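Local structure of PvdO (Pseudomonas aeruginosa, 5HHA) at residues L100-C111 with S272-F280; R81-L89 with Q120-V129. The protein probably acts in maturation of the pyoverdine chromophore in the periplasm, has the fold of formylglycine-generating enzymes and binds calcium. All blocks are in the same frame, centred on the assembly; numbering follows the deposited sequence. Where two conformers were deposited one is given.

Contact 1 of 2, residues L100-C111 with S272-F280; sequences LADGDTRPGREC and SDRGDWIGF
Gly103 and Arg274 bring the backbones of 100-111 and 272-280 to 5.9 Å between their CA atoms, and Cys111 lies similarly close to Gly275. Segment 100-111 is an irregular loop that folds back on itself: Gly103 N bonds to Cys111 O, and a type II turn runs from Arg106 to Arg109, with Gly108 at its third position. Segment 272-280 is loop until the strand at 278-280. A water bridges the two backbones, accepting from Asp276 N and donating to Arg109 O.

Arg274 lays its side chain along Ala101-Gly103. A bend at chi3 (70°) turns the Arg274 guanidinium so that Ala101 O sits over one face, 3.3 Å from Arg274 NE at a poor angle for a hydrogen bond, while Ala101 CB packs against Arg274 NH2 at 3.6 Å. NE reaches Asp102 O through a second water, and NH1 is held by Asp133 and by Cys128 O.

In one of its two conformers, Arg109 grips Asp276 side-on, NE and NH2 both converging on OD2. Arg109 NE lies 2.7 Å from Asp276 OD2, on its syn lone pair, and Arg109 NH2 3.0 Å from it, 30° out of the carboxylate plane. OD2 lies in the guanidinium plane, but the two planes are 51° apart; both nitrogens share this one oxygen, so the grip is not a two-oxygen fork. A water bound to Glu110 O also donates to OD2.

Between these polar contacts, Cys111 SG packs 3.5 Å from Gly275 C. Beyond the salt bridge, Arg106 NH1 approaches Trp277 NE1 at 3.8 Å, the guanidinium and indole planes almost perpendicular. The arrangement is a long loop laid over the approach to a C-terminal strand of the sulfatase-modifying-factor fold, fastened beside the Cys111-Cys128 disulfide.

Contact 2 of 2, residues R81-L89 with Q120-V129; sequences RYQVTAGEL and QGPRQPAVCV
Thr85 and Pro125 form a single beta bridge just where helix 86-96 starts, and Thr85 and Glu88 form the capping box of that helix. Three backbone hydrogen bonds join the segments: Ala126 N to Val84 O (2.9 Å), Ala86 N to Gln124 O (2.8 Å) and Gly87 N to Pro122 O. The type I turn Gly121-Gln124 thus offers Pro122 O and Gln124 O to amides of the first helical turn.

Within the box, Glu88 N bonds to Thr85 OG1, and Thr85 N returns a bond to Glu88 OE1 at 3.0 Å, meeting it from above the carboxylate plane. Glu88 OE2 makes a long salt bridge to Arg123 NH2, 3.4 Å away at the guanidinium edge.

The apolar contacts belong to Leu89, which has CG anti to its backbone N (chi1 -175°), carrying CD2 to Val129 CG1 (3.7 Å) and Ala126 CB. Polar side chains add van der Waals contacts. Pro125 CG rests against OE1 of Gln83, while Gln83 NE2 bonds to Glu219. Ala86 CB packs against the amide end of Gln120, which bonds through NE2 to Pro125 O and through OE1 to Lys115. Thr85 CG2 sits over one face of the Arg123 guanidinium, 3.4 Å from Arg123 NH2.

In the fold
From the N terminus, the chain reaches 81-89 at the start of helix 86-96, runs through the helix into 100-111, and returns at 120-129, where contact 2 closes a short loop around the first half of contact 1. Contact 1 closes only much later, when 272-280 arrives, so the two cross. The Cys111-Cys128 disulfide links them covalently, and Phe280 O to Val84 N is a probable hydrogen bond between them. Val129 O also lies against Arg274 CB. Together they tie the start of helix 86-96 and the long loop before helix 131-145 to the C-terminal strand 278-285.

Contact 1 of 2, residues L100-C111 with S272-F280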
loop_
_atom_site.group_PDB
_atom_site.type_symbol
_atom_site.label_atom_id
_atom_site.label_comp_id
_atom_site.label_asym_id
_atom_site.label_seq_id
_atom_site.Cartn_x
_atom_site.Cartn_y
_atom_site.Cartn_z
ATOM N N LEU A 100 -9.211 -5.218 -17.761
ATOM C CA LEU A 100 -7.969 -4.529 -17.481
ATOM C C LEU A 100 -7.012 -4.751 -18.630
ATOM O O LEU A 100 -6.925 -5.859 -19.172
ATOM C CB LEU A 100 -7.378 -5.085 -16.191
ATOM C CG LEU A 100 -8.261 -4.872 -14.956
ATOM C CD1 LEU A 100 -7.724 -5.636 -13.760
ATOM C CD2 LEU A 100 -8.410 -3.380 -14.629
ATOM N N ALA A 101 -6.282 -3.707 -18.978
ATOM C CA ALA A 101 -5.282 -3.784 -20.030
ATOM C C ALA A 101 -4.134 -4.697 -19.631
ATOM O O ALA A 101 -3.814 -4.833 -18.445
ATOM C CB ALA A 101 -4.747 -2.386 -20.346
ATOM N N ASP A 102 -3.520 -5.352 -20.620
ATOM C CA ASP A 102 -2.330 -6.151 -20.385
ATOM C C ASP A 102 -1.139 -5.256 -20.156
ATOM O O ASP A 102 -1.119 -4.106 -20.603
ATOM C CB ASP A 102 -2.031 -7.042 -21.595
ATOM C CG ASP A 102 -3.085 -8.098 -21.828
ATOM O OD1 ASP A 102 -3.975 -8.325 -20.987
ATOM O OD2 ASP A 102 -3.006 -8.753 -22.897
ATOM N N GLY A 103 -0.119 -5.778 -19.486
ATOM C CA GLY A 103 1.009 -4.966 -19.096
ATOM C C GLY A 103 2.247 -4.976 -19.954
ATOM O O GLY A 103 2.216 -5.302 -21.142
ATOM N N ASP A 104 3.348 -4.614 -19.300
ATOM C CA ASP A 104 4.616 -4.311 -19.947
ATOM C C ASP A 104 5.404 -5.562 -20.296
ATOM O O ASP A 104 5.301 -6.596 -19.627
ATOM C CB ASP A 104 5.455 -3.424 -19.019
ATOM C CG ASP A 104 6.807 -3.073 -19.607
ATOM O OD1 ASP A 104 6.874 -2.793 -20.822
ATOM O OD2 ASP A 104 7.802 -3.074 -18.849
ATOM N N THR A 105 6.197 -5.451 -21.354
ATOM C CA THR A 105 7.058 -6.536 -21.795
ATOM C C THR A 105 8.151 -6.815 -20.762
ATOM O O THR A 105 8.776 -5.895 -20.231
ATOM C CB THR A 105 7.701 -6.209 -23.151
ATOM O OG1 THR A 105 8.581 -7.271 -23.538
ATOM C CG2 THR A 105 8.481 -4.900 -23.075
ATOM N N ARG A 106 8.377 -8.097 -20.501
ATOM C CA ARG A 106 9.310 -8.551 -19.474
ATOM C C ARG A 106 8.974 -10.014 -19.263
ATOM O O ARG A 106 8.090 -10.333 -18.475
ATOM C CB ARG A 106 9.098 -7.772 -18.176
ATOM C CG ARG A 106 10.099 -8.037 -17.053
ATOM C CD ARG A 106 9.617 -7.334 -15.771
ATOM N NE ARG A 106 10.526 -7.484 -14.632
ATOM C CZ ARG A 106 10.181 -7.308 -13.355
ATOM N NH1 ARG A 106 8.929 -6.982 -13.010
ATOM N NH2 ARG A 106 11.098 -7.473 -12.410
ATOM N N PRO A 107 9.645 -10.902 -20.012
ATOM C CA PRO A 107 9.347 -12.336 -20.047
ATOM C C PRO A 107 9.204 -12.953 -18.667
ATOM O O PRO A 107 10.098 -12.812 -17.835
ATOM C CB PRO A 107 10.564 -12.924 -20.767
ATOM C CG PRO A 107 10.996 -11.835 -21.689
ATOM C CD PRO A 107 10.719 -10.543 -20.959
ATOM N N GLY A 108 8.085 -13.632 -18.438
ATOM C CA GLY A 108 7.858 -14.317 -17.186
ATOM C C GLY A 108 7.156 -13.455 -16.150
ATOM O O GLY A 108 6.769 -13.954 -15.103
ATOM N N ARG A 109 6.958 -12.171 -16.450
ATOM C CA ARG A 109 6.360 -11.245 -15.482
ATOM C C ARG A 109 5.117 -10.566 -16.052
ATOM O O ARG A 109 4.658 -9.552 -15.538
ATOM C CB ARG A 109 7.389 -10.197 -15.056
ATOM C CG ARG A 109 8.707 -10.794 -14.556
ATOM C CD ARG A 109 8.688 -11.081 -13.055
ATOM N NE ARG A 109 7.466 -11.753 -12.622
ATOM C CZ ARG A 109 7.367 -13.050 -12.336
ATOM N NH1 ARG A 109 8.423 -13.849 -12.415
ATOM N NH2 ARG A 109 6.210 -13.555 -11.965
ATOM N N GLU A 110 4.548 -11.140 -17.100
ATOM C CA GLU A 110 3.424 -10.509 -17.800
ATOM C C GLU A 110 2.161 -10.396 -16.935
ATOM O O GLU A 110 1.872 -11.247 -16.111
ATOM C CB GLU A 110 3.097 -11.276 -19.089
ATOM C CG GLU A 110 4.207 -11.202 -20.157
ATOM C CD GLU A 110 5.242 -12.304 -20.005
ATOM O OE1 GLU A 110 5.070 -13.166 -19.123
ATOM O OE2 GLU A 110 6.204 -12.326 -20.802
ATOM N N CYS A 111 1.423 -9.306 -17.163
ATOM C CA CYS A 111 0.101 -9.068 -16.615
ATOM C C CYS A 111 -0.890 -9.215 -17.743
ATOM O O CYS A 111 -0.786 -8.502 -18.737
ATOM C CB CYS A 111 -0.021 -7.641 -16.053
ATOM S SG CYS A 111 0.829 -7.397 -14.465
ATOM N N SER A 272 0.635 4.828 -15.896
ATOM C CA SER A 272 0.146 3.846 -16.851
ATOM C C SER A 272 0.869 2.509 -16.700
ATOM O O SER A 272 0.511 1.562 -17.390
ATOM C CB SER A 272 0.293 4.385 -18.281
ATOM O OG SER A 272 1.653 4.650 -18.580
ATOM N N ASP A 273 1.890 2.416 -15.843
ATOM C CA ASP A 273 2.568 1.150 -15.570
ATOM C C ASP A 273 1.628 0.208 -14.803
ATOM O O ASP A 273 0.692 0.647 -14.132
ATOM C CB ASP A 273 3.812 1.367 -14.679
ATOM C CG ASP A 273 4.979 2.038 -15.379
ATOM O OD1 ASP A 273 5.027 2.089 -16.626
ATOM O OD2 ASP A 273 5.892 2.490 -14.644
ATOM N N ARG A 274 1.907 -1.082 -14.892
ATOM C CA ARG A 274 1.283 -2.057 -14.017
ATOM C C ARG A 274 2.280 -3.184 -13.847
ATOM O O ARG A 274 3.231 -3.338 -14.629
ATOM C CB ARG A 274 -0.048 -2.565 -14.587
ATOM C CG ARG A 274 0.075 -3.360 -15.874
ATOM C CD ARG A 274 -1.284 -3.691 -16.465
ATOM N NE ARG A 274 -1.926 -2.491 -16.983
ATOM C CZ ARG A 274 -3.153 -2.080 -16.684
ATOM N NH1 ARG A 274 -3.930 -2.752 -15.851
ATOM N NH2 ARG A 274 -3.623 -0.965 -17.226
ATOM N N GLY A 275 2.073 -4.002 -12.836
ATOM C CA GLY A 275 2.943 -5.145 -12.646
ATOM C C GLY A 275 2.373 -6.114 -11.653
ATOM O O GLY A 275 1.479 -5.799 -10.893
ATOM N N ASP A 276 2.967 -7.298 -11.632
ATOM C CA ASP A 276 2.574 -8.361 -10.719
ATOM C C ASP A 276 3.100 -8.142 -9.286
ATOM O O ASP A 276 2.982 -8.998 -8.399
ATOM C CB ASP A 276 3.022 -9.715 -11.278
ATOM C CG ASP A 276 4.525 -9.895 -11.292
ATOM O OD1 ASP A 276 5.251 -9.134 -10.627
ATOM O OD2 ASP A 276 4.984 -10.859 -11.954
ATOM N N TRP A 277 3.644 -6.934 -9.081
ATOM C CA TRP A 277 4.282 -6.524 -7.841
ATOM C C TRP A 277 3.695 -5.213 -7.309
ATOM O O TRP A 277 4.148 -4.740 -6.274
ATOM C CB TRP A 277 5.786 -6.369 -8.080
ATOM C CG TRP A 277 6.134 -5.455 -9.188
ATOM C CD1 TRP A 277 6.133 -5.713 -10.532
ATOM C CD2 TRP A 277 6.552 -4.100 -9.044
ATOM N NE1 TRP A 277 6.514 -4.600 -11.231
ATOM C CE2 TRP A 277 6.782 -3.595 -10.338
ATOM C CE3 TRP A 277 6.773 -3.256 -7.945
ATOM C CZ2 TRP A 277 7.219 -2.301 -10.557
ATOM C CZ3 TRP A 277 7.198 -1.961 -8.175
ATOM C CH2 TRP A 277 7.424 -1.506 -9.460
ATOM N N ILE A 278 2.696 -4.637 -7.994
ATOM C CA ILE A 278 2.018 -3.430 -7.519
ATOM C C ILE A 278 0.538 -3.706 -7.361
ATOM O O ILE A 278 -0.145 -4.054 -8.337
ATOM C CB ILE A 278 2.180 -2.177 -8.459
ATOM C CG1 ILE A 278 3.628 -1.969 -8.888
ATOM C CG2 ILE A 278 1.640 -0.962 -7.736
ATOM C CD1 ILE A 278 3.770 -0.893 -9.959
ATOM N N GLY A 279 0.059 -3.553 -6.136
ATOM C CA GLY A 279 -1.358 -3.618 -5.808
ATOM C C GLY A 279 -1.788 -2.273 -5.220
ATOM O O GLY A 279 -1.285 -1.223 -5.634
ATOM N N PHE A 280 -2.703 -2.298 -4.246
ATOM C CA PHE A 280 -3.237 -1.037 -3.731
ATOM C C PHE A 280 -4.094 -1.252 -2.528
ATOM O O PHE A 280 -4.639 -2.339 -2.329
ATOM C CB PHE A 280 -4.042 -0.283 -4.788
ATOM C CG PHE A 280 -5.299 -1.001 -5.240
ATOM C CD1 PHE A 280 -5.243 -2.044 -6.162
ATOM C CD2 PHE A 280 -6.551 -0.596 -4.787
ATOM C CE1 PHE A 280 -6.393 -2.659 -6.606
ATOM C CE2 PHE A 280 -7.708 -1.221 -5.222
ATOM C CZ PHE A 280 -7.629 -2.241 -6.142
HETATM O O HOH W 1 -6.935 -0.992 -17.707
HETATM O O HOH W 2 -0.818 -1.772 -19.455
HETATM O O HOH W 3 4.965 -7.569 -13.611
HETATM O O HOH W 4 3.352 -12.052 -13.746
#

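Contact 2 of 2, residues R81-L89 with Q120-V129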
loop_
_atom_site.group_PDB
_atom_site.type_symbol
_atom_site.label_atom_id
_atom_site.label_comp_id
_atom_site.label_asym_id
_atom_site.label_seq_id
_atom_site.Cartn_x
_atom_site.Cartn_y
_atom_site.Cartn_z
ATOM N N ARG A 81 -7.453 -2.668 5.722
ATOM C CA ARG A 81 -6.445 -3.243 6.608
ATOM C C ARG A 81 -5.498 -4.170 5.868
ATOM O O ARG A 81 -4.361 -4.421 6.319
ATOM C CB ARG A 81 -7.072 -3.919 7.838
ATOM C CG ARG A 81 -7.919 -5.142 7.597
ATOM C CD ARG A 81 -8.284 -5.717 8.953
ATOM N NE ARG A 81 -9.082 -6.932 8.886
ATOM C CZ ARG A 81 -9.312 -7.707 9.942
ATOM N NH1 ARG A 81 -8.833 -7.365 11.136
ATOM N NH2 ARG A 81 -10.043 -8.813 9.807
ATOM N N TYR A 82 -5.983 -4.698 4.752
ATOM C CA TYR A 82 -5.182 -5.465 3.808
ATOM C C TYR A 82 -5.072 -4.689 2.499
ATOM O O TYR A 82 -5.871 -3.783 2.234
ATOM C CB TYR A 82 -5.866 -6.788 3.474
ATOM C CG TYR A 82 -6.246 -7.622 4.668
ATOM C CD1 TYR A 82 -5.280 -8.082 5.539
ATOM C CD2 TYR A 82 -7.574 -7.975 4.924
ATOM C CE1 TYR A 82 -5.606 -8.874 6.618
ATOM C CE2 TYR A 82 -7.907 -8.768 6.012
ATOM C CZ TYR A 82 -6.912 -9.183 6.851
ATOM O OH TYR A 82 -7.244 -9.972 7.931
ATOM N N GLN A 83 -4.105 -5.047 1.678
ATOM C CA GLN A 83 -4.171 -4.742 0.274
ATOM C C GLN A 83 -5.488 -5.307 -0.286
ATOM O O GLN A 83 -5.985 -6.347 0.176
ATOM C CB GLN A 83 -2.954 -5.347 -0.422
ATOM C CG GLN A 83 -1.653 -4.597 -0.094
ATOM C CD GLN A 83 -0.502 -5.458 0.414
ATOM O OE1 GLN A 83 -0.568 -6.686 0.493
ATOM N NE2 GLN A 83 0.603 -4.774 0.740
ATOM N N VAL A 84 -6.063 -4.605 -1.252
ATOM C CA VAL A 84 -7.276 -5.106 -1.885
ATOM C C VAL A 84 -6.952 -6.440 -2.531
ATOM O O VAL A 84 -5.902 -6.603 -3.139
ATOM C CB VAL A 84 -7.819 -4.089 -2.874
ATOM C CG1 VAL A 84 -8.985 -4.678 -3.701
ATOM C CG2 VAL A 84 -8.289 -2.840 -2.134
ATOM N N THR A 85 -7.833 -7.423 -2.369
ATOM C CA THR A 85 -7.501 -8.776 -2.798
ATOM C C THR A 85 -7.910 -9.061 -4.226
ATOM O O THR A 85 -8.715 -8.342 -4.817
ATOM C CB THR A 85 -8.185 -9.842 -1.933
ATOM O OG1 THR A 85 -9.598 -9.778 -2.167
ATOM C CG2 THR A 85 -7.867 -9.679 -0.438
ATOM N N ALA A 86 -7.347 -10.125 -4.766
ATOM C CA ALA A 86 -7.720 -10.588 -6.098
ATOM C C ALA A 86 -9.218 -10.863 -6.193
ATOM O O ALA A 86 -9.843 -10.527 -7.200
ATOM C CB ALA A 86 -6.945 -11.822 -6.460
ATOM N N GLY A 87 -9.804 -11.476 -5.170
ATOM C CA GLY A 87 -11.226 -11.755 -5.197
ATOM C C GLY A 87 -12.040 -10.491 -5.136
ATOM O O GLY A 87 -13.109 -10.386 -5.751
ATOM N N GLU A 88 -11.555 -9.506 -4.396
ATOM C CA GLU A 88 -12.265 -8.236 -4.309
ATOM C C GLU A 88 -12.231 -7.520 -5.650
ATOM O O GLU A 88 -13.243 -6.958 -6.101
ATOM C CB GLU A 88 -11.685 -7.373 -3.196
ATOM C CG GLU A 88 -12.128 -7.872 -1.834
ATOM C CD GLU A 88 -11.241 -7.476 -0.661
ATOM O OE1 GLU A 88 -10.254 -6.718 -0.823
ATOM O OE2 GLU A 88 -11.578 -7.917 0.466
ATOM N N LEU A 89 -11.078 -7.540 -6.301
ATOM C CA LEU A 89 -10.993 -6.947 -7.629
ATOM C C LEU A 89 -11.877 -7.709 -8.620
ATOM O O LEU A 89 -12.544 -7.088 -9.465
ATOM C CB LEU A 89 -9.540 -6.894 -8.100
ATOM C CG LEU A 89 -9.285 -6.181 -9.442
ATOM C CD1 LEU A 89 -9.564 -4.693 -9.313
ATOM C CD2 LEU A 89 -7.859 -6.436 -9.925
ATOM N N GLN A 120 -2.216 -17.378 -8.004
ATOM C CA GLN A 120 -2.829 -16.263 -7.284
ATOM C C GLN A 120 -4.244 -16.627 -6.866
ATOM O O GLN A 120 -5.200 -16.532 -7.664
ATOM C CB GLN A 120 -2.875 -14.999 -8.155
ATOM C CG GLN A 120 -3.444 -13.776 -7.436
ATOM C CD GLN A 120 -3.927 -12.718 -8.408
ATOM O OE1 GLN A 120 -4.543 -13.037 -9.437
ATOM N NE2 GLN A 120 -3.674 -11.448 -8.091
ATOM N N GLY A 121 -4.396 -17.031 -5.620
ATOM C CA GLY A 121 -5.705 -17.299 -5.069
ATOM C C GLY A 121 -6.445 -16.018 -4.706
ATOM O O GLY A 121 -5.897 -14.910 -4.781
ATOM N N PRO A 122 -7.696 -16.133 -4.288
ATOM C CA PRO A 122 -8.554 -14.962 -4.130
ATOM C C PRO A 122 -8.199 -14.064 -2.948
ATOM O O PRO A 122 -8.639 -12.923 -2.957
ATOM C CB PRO A 122 -9.936 -15.575 -3.948
ATOM C CG PRO A 122 -9.631 -16.935 -3.357
ATOM C CD PRO A 122 -8.449 -17.388 -4.105
ATOM N N ARG A 123 -7.402 -14.548 -1.998
ATOM C CA ARG A 123 -6.965 -13.697 -0.902
ATOM C C ARG A 123 -5.554 -13.171 -1.089
ATOM O O ARG A 123 -5.094 -12.407 -0.252
ATOM C CB ARG A 123 -7.054 -14.430 0.429
ATOM C CG ARG A 123 -8.449 -14.960 0.702
ATOM C CD ARG A 123 -9.074 -14.312 1.850
ATOM N NE ARG A 123 -9.739 -13.118 1.389
ATOM C CZ ARG A 123 -9.756 -11.966 2.039
ATOM N NH1 ARG A 123 -9.133 -11.836 3.211
ATOM N NH2 ARG A 123 -10.420 -10.951 1.500
ATOM N N GLN A 124 -4.875 -13.526 -2.165
ATOM C CA GLN A 124 -3.621 -12.836 -2.456
ATOM C C GLN A 124 -3.969 -11.432 -2.959
ATOM O O GLN A 124 -5.076 -11.165 -3.406
ATOM C CB GLN A 124 -2.812 -13.601 -3.491
ATOM C CG GLN A 124 -1.903 -14.671 -2.876
ATOM C CD GLN A 124 -1.428 -15.670 -3.909
ATOM O OE1 GLN A 124 -0.455 -15.454 -4.621
ATOM N NE2 GLN A 124 -2.120 -16.795 -4.000
ATOM N N PRO A 125 -3.011 -10.488 -2.888
ATOM C CA PRO A 125 -3.320 -9.123 -3.331
ATOM C C PRO A 125 -3.655 -9.040 -4.813
ATOM O O PRO A 125 -3.030 -9.692 -5.659
ATOM C CB PRO A 125 -2.022 -8.345 -3.053
ATOM C CG PRO A 125 -1.302 -9.149 -2.043
ATOM C CD PRO A 125 -1.670 -10.592 -2.298
ATOM N N ALA A 126 -4.613 -8.182 -5.133
ATOM C CA ALA A 126 -4.824 -7.758 -6.511
ATOM C C ALA A 126 -3.559 -7.081 -7.024
ATOM O O ALA A 126 -2.919 -6.275 -6.315
ATOM C CB ALA A 126 -5.975 -6.789 -6.588
ATOM N N VAL A 127 -3.189 -7.377 -8.254
ATOM C CA VAL A 127 -2.048 -6.761 -8.908
ATOM C C VAL A 127 -2.421 -6.516 -10.382
ATOM O O VAL A 127 -3.579 -6.724 -10.783
ATOM C CB VAL A 127 -0.796 -7.662 -8.791
ATOM C CG1 VAL A 127 -0.329 -7.749 -7.340
ATOM C CG2 VAL A 127 -1.041 -9.067 -9.383
ATOM N N CYS A 128 -1.456 -6.071 -11.181
ATOM C CA CYS A 128 -1.655 -5.938 -12.622
ATOM C C CYS A 128 -2.719 -4.913 -12.933
ATOM O O CYS A 128 -3.434 -5.029 -13.942
ATOM C CB CYS A 128 -1.939 -7.310 -13.256
ATOM S SG CYS A 128 -0.511 -8.391 -13.231
ATOM N N VAL A 129 -2.764 -3.885 -12.082
ATOM C CA VAL A 129 -3.628 -2.718 -12.212
ATOM C C VAL A 129 -2.782 -1.442 -12.294
ATOM O O VAL A 129 -1.741 -1.316 -11.624
ATOM C CB VAL A 129 -4.595 -2.594 -11.016
ATOM C CG1 VAL A 129 -5.715 -3.627 -11.105
ATOM C CG2 VAL A 129 -3.854 -2.683 -9.669
HETATM O O HOH W 5 -3.608 -5.050 -3.942
HETATM O O HOH W 6 -11.344 -11.930 -1.451
#